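Local atomic coordinates of adhesion G-protein coupled receptor G6 (Danio rerio, PDB entry 6V55), a protein that probably couples cell adhesion to G-protein signalling in myelination, through a large calcium-binding extracellular region. Residues 611-616 / 638-643; 649-654 / 672-677; 713-718 / 762-767. One frame throughout, in Å; residues are numbered along the deposited sequence.

Contact 1: residues 611-616 / 638-643; sequences GVSALD and IDFDSE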
loop_
_atom_site.group_PDB
_atom_site.type_symbol
_atom_site.label_atom_id
_atom_site.label_comp_id
_atom_site.label_asym_id
_atom_site.label_seq_id
_atom_site.Cartn_x
_atom_site.Cartn_y
_atom_site.Cartn_z
ATOM N N GLY A 611 -2.247 -7.727 41.400
ATOM C CA GLY A 611 -2.996 -6.811 42.242
ATOM C C GLY A 611 -2.286 -6.593 43.552
ATOM O O GLY A 611 -1.603 -7.483 44.068
ATOM N N VAL A 612 -2.420 -5.386 44.073
ATOM C CA VAL A 612 -1.951 -5.050 45.404
ATOM C C VAL A 612 -3.143 -4.464 46.129
ATOM O O VAL A 612 -4.019 -3.856 45.504
ATOM C CB VAL A 612 -0.779 -4.056 45.385
ATOM C CG1 VAL A 612 0.496 -4.780 45.077
ATOM C CG2 VAL A 612 -1.013 -3.002 44.326
ATOM N N SER A 613 -3.204 -4.698 47.441
ATOM C CA SER A 613 -4.177 -4.052 48.314
ATOM C C SER A 613 -3.532 -3.835 49.672
ATOM O O SER A 613 -2.647 -4.595 50.079
ATOM C CB SER A 613 -5.455 -4.872 48.481
ATOM O OG SER A 613 -5.246 -5.966 49.353
ATOM N N ALA A 614 -4.004 -2.810 50.378
ATOM C CA ALA A 614 -3.381 -2.407 51.629
ATOM C C ALA A 614 -3.839 -3.297 52.786
ATOM O O ALA A 614 -5.013 -3.674 52.872
ATOM C CB ALA A 614 -3.705 -0.940 51.911
ATOM N N LEU A 615 -2.899 -3.635 53.675
ATOM C CA LEU A 615 -3.150 -4.492 54.834
ATOM C C LEU A 615 -2.913 -3.677 56.098
ATOM O O LEU A 615 -1.796 -3.195 56.331
ATOM C CB LEU A 615 -2.250 -5.739 54.840
ATOM C CG LEU A 615 -2.497 -7.002 55.716
ATOM C CD1 LEU A 615 -1.637 -8.168 55.279
ATOM C CD2 LEU A 615 -2.218 -6.865 57.215
ATOM N N ASP A 616 -3.930 -3.620 56.955
ATOM C CA ASP A 616 -3.790 -3.061 58.292
ATOM C C ASP A 616 -3.391 -4.167 59.268
ATOM O O ASP A 616 -4.173 -5.089 59.523
ATOM C CB ASP A 616 -5.091 -2.402 58.733
ATOM C CG ASP A 616 -4.888 -1.448 59.883
ATOM O OD1 ASP A 616 -3.716 -1.169 60.228
ATOM O OD2 ASP A 616 -5.898 -0.962 60.432
ATOM N N ILE A 638 -9.474 -9.402 39.682
ATOM C CA ILE A 638 -9.177 -9.794 41.054
ATOM C C ILE A 638 -10.286 -9.289 41.966
ATOM O O ILE A 638 -10.553 -8.082 42.019
ATOM C CB ILE A 638 -7.813 -9.272 41.522
ATOM C CG1 ILE A 638 -6.705 -10.001 40.788
ATOM C CG2 ILE A 638 -7.615 -9.506 43.023
ATOM C CD1 ILE A 638 -5.345 -9.410 41.071
ATOM N N ASP A 639 -10.930 -10.216 42.675
ATOM C CA ASP A 639 -11.804 -9.910 43.801
ATOM C C ASP A 639 -10.960 -9.920 45.073
ATOM O O ASP A 639 -10.365 -10.948 45.417
ATOM C CB ASP A 639 -12.921 -10.952 43.877
ATOM C CG ASP A 639 -14.136 -10.491 44.674
ATOM O OD1 ASP A 639 -13.999 -9.786 45.706
ATOM O OD2 ASP A 639 -15.255 -10.881 44.269
ATOM N N PHE A 640 -10.927 -8.795 45.787
ATOM C CA PHE A 640 -10.082 -8.684 46.971
ATOM C C PHE A 640 -10.792 -9.039 48.272
ATOM O O PHE A 640 -10.125 -9.208 49.297
ATOM C CB PHE A 640 -9.534 -7.262 47.098
ATOM C CG PHE A 640 -8.410 -6.951 46.145
ATOM C CD1 PHE A 640 -8.662 -6.252 44.966
ATOM C CD2 PHE A 640 -7.102 -7.342 46.434
ATOM C CE1 PHE A 640 -7.644 -5.956 44.098
ATOM C CE2 PHE A 640 -6.062 -7.041 45.562
ATOM C CZ PHE A 640 -6.335 -6.353 44.395
ATOM N N ASP A 641 -12.117 -9.118 48.272
ATOM C CA ASP A 641 -12.884 -9.266 49.501
ATOM C C ASP A 641 -13.544 -10.622 49.636
ATOM O O ASP A 641 -13.500 -11.223 50.705
ATOM C CB ASP A 641 -13.963 -8.179 49.578
ATOM C CG ASP A 641 -13.381 -6.770 49.602
ATOM O OD1 ASP A 641 -12.143 -6.626 49.743
ATOM O OD2 ASP A 641 -14.169 -5.803 49.471
ATOM N N SER A 642 -14.154 -11.114 48.577
ATOM C CA SER A 642 -14.963 -12.319 48.596
ATOM C C SER A 642 -14.320 -13.373 47.704
ATOM O O SER A 642 -13.327 -13.116 47.034
ATOM C CB SER A 642 -16.380 -12.004 48.116
ATOM O OG SER A 642 -16.347 -11.031 47.080
ATOM N N GLU A 643 -14.890 -14.574 47.717
ATOM C CA GLU A 643 -14.652 -15.557 46.666
ATOM C C GLU A 643 -15.673 -15.292 45.562
ATOM O O GLU A 643 -16.876 -15.479 45.766
ATOM C CB GLU A 643 -14.776 -16.982 47.198
ATOM C CG GLU A 643 -14.814 -18.039 46.093
ATOM C CD GLU A 643 -14.944 -19.471 46.607
ATOM O OE1 GLU A 643 -15.112 -19.683 47.835
ATOM O OE2 GLU A 643 -14.871 -20.391 45.760
#
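The ring of F640 carries this contact. Its CG lies anti to the carbonyl carbon (chi1 -76°), which brings the ring across to 611-613. I638, two residues earlier, covers one face of the ring, its CG2 3.6 Å from the ring plane and over its centre, while the CD2-CE2-CZ side of the ring meets the other strand. S613 points toward it, and its CB stands 3.6 Å from F640 CD2, oblique to the ring; its OG, in the crowded position between backbone N and carbonyl carbon, stays beside the ring, near CD2. The backbone of 611-612 completes the approach: V612 O comes obliquely to within 3.6 Å of F640 CZ, and G611 CA meets the same CZ at the ring edge, 4.0 Å away. I638 extends its chain (chi2 173°) until CD1 is 3.5 Å from G611 N. A CB on G611 would fall only 2.7 Å from I638 CD1, so the fit depends on the missing side chain. Past F640 the chain turns, and D639 OD1 accepts from D641 N through its anti lone pair and from S642 N above the carboxylate plane, forming an Asx turn within an Asx motif. F640 also packs on S600, T602 and L625, and I638 reaches F674. With CA atoms of G611 and I638 7.0 Å apart and no hydrogen bond across, the segments are not sheet neighbours: side chains of strand 637-639 and the turn after it cover strand 608-614, as in the face-to-face packing of a beta-sandwich.

Contact 2: residues 649-654 / 672-677; sequences AVVTLP and INFMFF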
loop_
_atom_site.group_PDB
_atom_site.type_symbol
_atom_site.label_atom_id
_atom_site.label_comp_id
_atom_site.label_asym_id
_atom_site.label_seq_id
_atom_site.Cartn_x
_atom_site.Cartn_y
_atom_site.Cartn_z
ATOM N N ALA A 649 -9.033 -19.031 40.829
ATOM C CA ALA A 649 -8.097 -19.172 41.937
ATOM C C ALA A 649 -8.639 -18.421 43.144
ATOM O O ALA A 649 -9.054 -17.263 43.021
ATOM C CB ALA A 649 -6.714 -18.659 41.556
ATOM N N VAL A 650 -8.692 -19.095 44.297
ATOM C CA VAL A 650 -9.078 -18.482 45.565
ATOM C C VAL A 650 -7.926 -18.664 46.540
ATOM O O VAL A 650 -7.384 -19.771 46.665
ATOM C CB VAL A 650 -10.360 -19.098 46.158
ATOM C CG1 VAL A 650 -10.886 -18.250 47.322
ATOM C CG2 VAL A 650 -11.435 -19.280 45.110
ATOM N N VAL A 651 -7.551 -17.583 47.226
ATOM C CA VAL A 651 -6.527 -17.612 48.263
ATOM C C VAL A 651 -7.150 -17.058 49.535
ATOM O O VAL A 651 -7.591 -15.904 49.562
ATOM C CB VAL A 651 -5.285 -16.802 47.866
ATOM C CG1 VAL A 651 -4.309 -16.709 49.035
ATOM C CG2 VAL A 651 -4.610 -17.412 46.644
ATOM N N THR A 652 -7.191 -17.871 50.581
ATOM C CA THR A 652 -7.738 -17.470 51.869
ATOM C C THR A 652 -6.618 -17.434 52.894
ATOM O O THR A 652 -5.973 -18.458 53.148
ATOM C CB THR A 652 -8.835 -18.426 52.323
ATOM O OG1 THR A 652 -9.957 -18.299 51.440
ATOM C CG2 THR A 652 -9.260 -18.091 53.745
ATOM N N LEU A 653 -6.386 -16.263 53.462
ATOM C CA LEU A 653 -5.364 -16.111 54.485
ATOM C C LEU A 653 -6.006 -16.251 55.862
ATOM O O LEU A 653 -7.005 -15.573 56.136
ATOM C CB LEU A 653 -4.674 -14.756 54.360
ATOM C CG LEU A 653 -4.295 -14.324 52.930
ATOM C CD1 LEU A 653 -3.845 -12.872 52.862
ATOM C CD2 LEU A 653 -3.224 -15.233 52.360
ATOM N N PRO A 654 -5.465 -17.109 56.738
ATOM C CA PRO A 654 -6.062 -17.334 58.074
ATOM C C PRO A 654 -5.919 -16.108 58.962
ATOM O O PRO A 654 -5.099 -15.222 58.672
ATOM C CB PRO A 654 -5.234 -18.509 58.611
ATOM C CG PRO A 654 -3.932 -18.357 57.964
ATOM C CD PRO A 654 -4.241 -17.908 56.563
ATOM N N ILE A 672 -1.119 -6.702 50.754
ATOM C CA ILE A 672 -1.326 -8.051 50.236
ATOM C C ILE A 672 -1.086 -7.991 48.742
ATOM O O ILE A 672 -1.560 -7.067 48.078
ATOM C CB ILE A 672 -2.740 -8.582 50.525
ATOM C CG1 ILE A 672 -3.145 -8.228 51.950
ATOM C CG2 ILE A 672 -2.797 -10.097 50.281
ATOM C CD1 ILE A 672 -4.397 -8.902 52.454
ATOM N N ASN A 673 -0.337 -8.951 48.223
ATOM C CA ASN A 673 -0.046 -9.071 46.804
ATOM C C ASN A 673 -0.796 -10.265 46.235
ATOM O O ASN A 673 -0.968 -11.280 46.907
ATOM C CB ASN A 673 1.456 -9.263 46.587
ATOM C CG ASN A 673 2.280 -8.159 47.232
ATOM O OD1 ASN A 673 1.885 -7.004 47.210
ATOM N ND2 ASN A 673 3.420 -8.514 47.823
ATOM N N PHE A 674 -1.222 -10.164 44.987
ATOM C CA PHE A 674 -1.934 -11.283 44.381
ATOM C C PHE A 674 -1.600 -11.279 42.901
ATOM O O PHE A 674 -1.675 -10.229 42.264
ATOM C CB PHE A 674 -3.443 -11.140 44.624
ATOM C CG PHE A 674 -4.269 -12.330 44.207
ATOM C CD1 PHE A 674 -4.753 -12.444 42.899
ATOM C CD2 PHE A 674 -4.643 -13.288 45.135
ATOM C CE1 PHE A 674 -5.533 -13.518 42.506
ATOM C CE2 PHE A 674 -5.440 -14.377 44.750
ATOM C CZ PHE A 674 -5.891 -14.477 43.430
ATOM N N MET A 675 -1.216 -12.438 42.361
ATOM C CA MET A 675 -0.990 -12.621 40.926
ATOM C C MET A 675 -1.727 -13.865 40.452
ATOM O O MET A 675 -1.732 -14.894 41.138
ATOM C CB MET A 675 0.500 -12.779 40.584
ATOM C CG MET A 675 1.401 -11.749 41.219
ATOM S SD MET A 675 3.140 -11.972 40.911
ATOM C CE MET A 675 3.705 -11.756 42.602
ATOM N N PHE A 676 -2.348 -13.778 39.281
ATOM C CA PHE A 676 -2.975 -14.930 38.645
ATOM C C PHE A 676 -2.320 -15.120 37.287
ATOM O O PHE A 676 -2.332 -14.203 36.457
ATOM C CB PHE A 676 -4.489 -14.728 38.514
ATOM C CG PHE A 676 -5.189 -15.818 37.752
ATOM C CD1 PHE A 676 -5.548 -15.639 36.409
ATOM C CD2 PHE A 676 -5.510 -17.009 38.379
ATOM C CE1 PHE A 676 -6.185 -16.647 35.707
ATOM C CE2 PHE A 676 -6.161 -18.022 37.692
ATOM C CZ PHE A 676 -6.492 -17.847 36.352
ATOM N N PHE A 677 -1.754 -16.302 37.054
ATOM C CA PHE A 677 -1.113 -16.616 35.781
ATOM C C PHE A 677 -2.073 -17.472 34.961
ATOM O O PHE A 677 -2.334 -18.629 35.300
ATOM C CB PHE A 677 0.220 -17.325 35.998
ATOM C CG PHE A 677 1.318 -16.423 36.494
ATOM C CD1 PHE A 677 1.461 -16.152 37.855
ATOM C CD2 PHE A 677 2.222 -15.853 35.598
ATOM C CE1 PHE A 677 2.475 -15.324 38.316
ATOM C CE2 PHE A 677 3.254 -15.024 36.053
ATOM C CZ PHE A 677 3.376 -14.768 37.414
#
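Two sheets of a beta-sandwich meet here, in what is probably the GAIN domain of this adhesion receptor, given the GPS motif that supplies further strands of one sheet. Strand 649-653 belongs to that six-stranded sheet and strand 672-677 to the four-stranded one. Their axes approach to 9.2 Å and run nearly antiparallel, at 157°, with no hydrogen bond across, so the contact consists of apolar side chains that meet between two facing layers, largely by their tips. A649, V651 and L653 point toward F676, F674 and I672, in that order. The layers are closest where the smallest side chain sits: the CA atoms of A649 and F676 are 7.4 Å apart, those of L653 and I672 10.0 Å. V698, from the next strand of the four-stranded sheet, packs on A649, V651 and F674 and so widens the same core. The alternate residues N673 and M675 lie against helix 573-593, which covers the other face of that sheet, and N673 ND2 is hydrogen-bonded to S701 OG.

Both phenylalanines have CG anti to the backbone N (F674 chi1 -172°), which stands their rings up from the strand. F676 turns an edge to A649, whose CB lies 3.8 Å from its CD2, near the ring plane. F674 and V651 reach tip to tip: V651 CB is in the plane at the ring's edge, and CG2, anti to the carbonyl carbon, comes obliquely to 3.7 Å from F674 CE2. L653 and I672 also meet end to end; L653 CG and I672 CG1 each lie anti to their own carbonyl carbon, and L653 CD1 touches I672 CG2 at 3.9 Å and I672 CD1 at 4.0 Å.

Contact 3: residues 713-718 / 762-767; sequences PVRIEI and VCLCNH
Four backbone hydrogen bonds join these antiparallel strands. I716 and C763 form the shorter hydrogen-bonded pair, with C763 N to I716 O at 2.6 Å and I716 N to C763 O at 2.7 Å, the former nearly straight at 169°. V714 and C765 form the other: V714 N to C765 O is 2.8 Å, and C765 N to V714 O is 3.1 Å. Between and beyond them R715-L764 and E717-V762 are non-hydrogen-bonded pairs, with CA-H...O contacts such as L764 CA to V714 O.

Along one strand R715 NH1 makes a salt bridge to E717 OE1 at 2.9 Å, close to the guanidinium plane and using the anti lone pair. The same OE1 pairs with R760, a second cation that would probably steady the carboxylate's charge. R715, extended from CG to NE, crosses V762 obliquely: V762 CG1 sits over one guanidinium face, offset toward the rim, and CG2 is 3.5 Å from NH2. R715 CG also meets L764 CD2, whose residue lies side by side with P713 (CB to CB 3.7 Å). An alanine here, without the guanidinium, would probably leave E717 less well balanced and V762 less covered.

The opposite face carries V714, I716, C763 and C765. Disulfides C763-C731 and C765-C750 tie this GPS-motif strand to strands 730-735 and 750-752, and a bound peptide packs on I716, I718 and both cysteines, consistent with the tethered agonist of adhesion receptors. Within the six-stranded sheet, 714-719 lies between 649-653 and 760-765, the latter followed by 750-752, while V698 of strand 697-701, in the facing sheet, packs on I716 and I718.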
loop_
_atom_site.group_PDB
_atom_site.type_symbol
_atom_site.label_atom_id
_atom_site.label_comp_id
_atom_site.label_asym_id
_atom_site.label_seq_id
_atom_site.Cartn_x
_atom_site.Cartn_y
_atom_site.Cartn_z
ATOM N N PRO A 713 -3.183 -23.057 58.209
ATOM C CA PRO A 713 -2.653 -22.934 56.850
ATOM C C PRO A 713 -3.360 -21.866 56.023
ATOM O O PRO A 713 -4.416 -21.348 56.381
ATOM C CB PRO A 713 -2.898 -24.323 56.261
ATOM C CG PRO A 713 -4.123 -24.811 56.986
ATOM C CD PRO A 713 -4.023 -24.258 58.376
ATOM N N VAL A 714 -2.713 -21.520 54.910
ATOM C CA VAL A 714 -3.331 -20.748 53.842
ATOM C C VAL A 714 -4.156 -21.695 52.989
ATOM O O VAL A 714 -3.647 -22.717 52.515
ATOM C CB VAL A 714 -2.258 -20.052 52.992
ATOM C CG1 VAL A 714 -2.884 -19.042 52.068
ATOM C CG2 VAL A 714 -1.260 -19.370 53.882
ATOM N N ARG A 715 -5.424 -21.364 52.778
ATOM C CA ARG A 715 -6.261 -22.149 51.878
ATOM C C ARG A 715 -6.059 -21.613 50.464
ATOM O O ARG A 715 -6.492 -20.502 50.146
ATOM C CB ARG A 715 -7.726 -22.085 52.305
ATOM C CG ARG A 715 -8.611 -23.201 51.755
ATOM C CD ARG A 715 -10.060 -22.786 51.867
ATOM N NE ARG A 715 -11.002 -23.759 51.319
ATOM C CZ ARG A 715 -11.570 -23.665 50.114
ATOM N NH1 ARG A 715 -11.294 -22.640 49.308
ATOM N NH2 ARG A 715 -12.429 -24.601 49.721
ATOM N N ILE A 716 -5.376 -22.386 49.623
ATOM C CA ILE A 716 -5.173 -22.045 48.218
ATOM C C ILE A 716 -6.016 -22.998 47.388
ATOM O O ILE A 716 -5.769 -24.210 47.385
ATOM C CB ILE A 716 -3.695 -22.153 47.808
ATOM C CG1 ILE A 716 -2.781 -21.392 48.781
ATOM C CG2 ILE A 716 -3.497 -21.786 46.325
ATOM C CD1 ILE A 716 -2.565 -19.963 48.450
ATOM N N GLU A 717 -7.004 -22.464 46.685
ATOM C CA GLU A 717 -7.851 -23.261 45.804
ATOM C C GLU A 717 -7.588 -22.805 44.383
ATOM O O GLU A 717 -7.731 -21.618 44.089
ATOM C CB GLU A 717 -9.338 -23.100 46.156
ATOM C CG GLU A 717 -10.318 -23.548 45.056
ATOM C CD GLU A 717 -11.771 -23.178 45.360
ATOM O OE1 GLU A 717 -12.161 -23.212 46.556
ATOM O OE2 GLU A 717 -12.517 -22.852 44.400
ATOM N N ILE A 718 -7.158 -23.720 43.515
ATOM C CA ILE A 718 -6.952 -23.391 42.106
ATOM C C ILE A 718 -7.805 -24.319 41.253
ATOM O O ILE A 718 -7.881 -25.525 41.513
ATOM C CB ILE A 718 -5.472 -23.467 41.656
ATOM C CG1 ILE A 718 -4.505 -23.063 42.764
ATOM C CG2 ILE A 718 -5.249 -22.523 40.499
ATOM C CD1 ILE A 718 -3.084 -23.342 42.448
ATOM N N VAL A 762 -8.011 -27.972 46.365
ATOM C CA VAL A 762 -7.788 -27.110 47.517
ATOM C C VAL A 762 -6.490 -27.536 48.195
ATOM O O VAL A 762 -6.299 -28.719 48.496
ATOM C CB VAL A 762 -8.980 -27.174 48.489
ATOM C CG1 VAL A 762 -8.669 -26.468 49.807
ATOM C CG2 VAL A 762 -10.211 -26.559 47.841
ATOM N N CYS A 763 -5.589 -26.579 48.407
ATOM C CA CYS A 763 -4.348 -26.792 49.140
ATOM C C CYS A 763 -4.358 -26.051 50.464
ATOM O O CYS A 763 -4.766 -24.882 50.543
ATOM C CB CYS A 763 -3.135 -26.300 48.361
ATOM S SG CYS A 763 -3.072 -26.985 46.770
ATOM N N LEU A 764 -3.851 -26.723 51.477
ATOM C CA LEU A 764 -3.506 -26.115 52.749
ATOM C C LEU A 764 -1.982 -26.101 52.791
ATOM O O LEU A 764 -1.353 -27.157 52.906
ATOM C CB LEU A 764 -4.125 -26.904 53.899
ATOM C CG LEU A 764 -5.592 -27.314 53.674
ATOM C CD1 LEU A 764 -6.082 -28.270 54.754
ATOM C CD2 LEU A 764 -6.521 -26.100 53.552
ATOM N N CYS A 765 -1.394 -24.914 52.622
ATOM C CA CYS A 765 0.049 -24.713 52.731
ATOM C C CYS A 765 0.347 -23.947 54.016
ATOM O O CYS A 765 -0.424 -23.072 54.411
ATOM C CB CYS A 765 0.612 -23.965 51.513
ATOM S SG CYS A 765 0.468 -24.921 49.980
ATOM N N ASN A 766 1.459 -24.282 54.670
ATOM C CA ASN A 766 1.805 -23.687 55.956
ATOM C C ASN A 766 2.724 -22.484 55.818
ATOM O O ASN A 766 3.275 -22.028 56.823
ATOM C CB ASN A 766 2.435 -24.745 56.886
ATOM C CG ASN A 766 3.858 -25.155 56.473
ATOM O OD1 ASN A 766 4.240 -25.077 55.303
ATOM N ND2 ASN A 766 4.632 -25.636 57.446
ATOM N N HIS A 767 2.945 -22.003 54.597
ATOM C CA HIS A 767 3.759 -20.822 54.370
ATOM C C HIS A 767 3.150 -19.968 53.263
ATOM O O HIS A 767 2.384 -20.456 52.432
ATOM C CB HIS A 767 5.221 -21.185 54.039
ATOM C CG HIS A 767 5.386 -21.929 52.753
ATOM N ND1 HIS A 767 5.190 -23.290 52.653
ATOM C CD2 HIS A 767 5.734 -21.507 51.513
ATOM C CE1 HIS A 767 5.408 -23.676 51.408
ATOM N NE2 HIS A 767 5.742 -22.614 50.696
#

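In the fold
The three contacts step through one beta-sandwich. Contacts 1 and 2 bridge its two sheets, their centres about 8 Å apart, and strands 608-614 and 671-677 are neighbours joined by probable hydrogen bonds such as S613 O to I672 N at 2.7 Å. I638 CD1 on F674 CD1, 3.6 Å away, makes their apolar cores continuous. Contact 3 lies within one sheet, about 10 Å from contact 2 between centres; V650 N to E717 O, 2.7 Å, is one probable bond between adjacent strands. Contacts 1 and 3 are about 17 Å apart between centres. Contact 3 includes the GPS-motif strand, and the bound peptide packs against it.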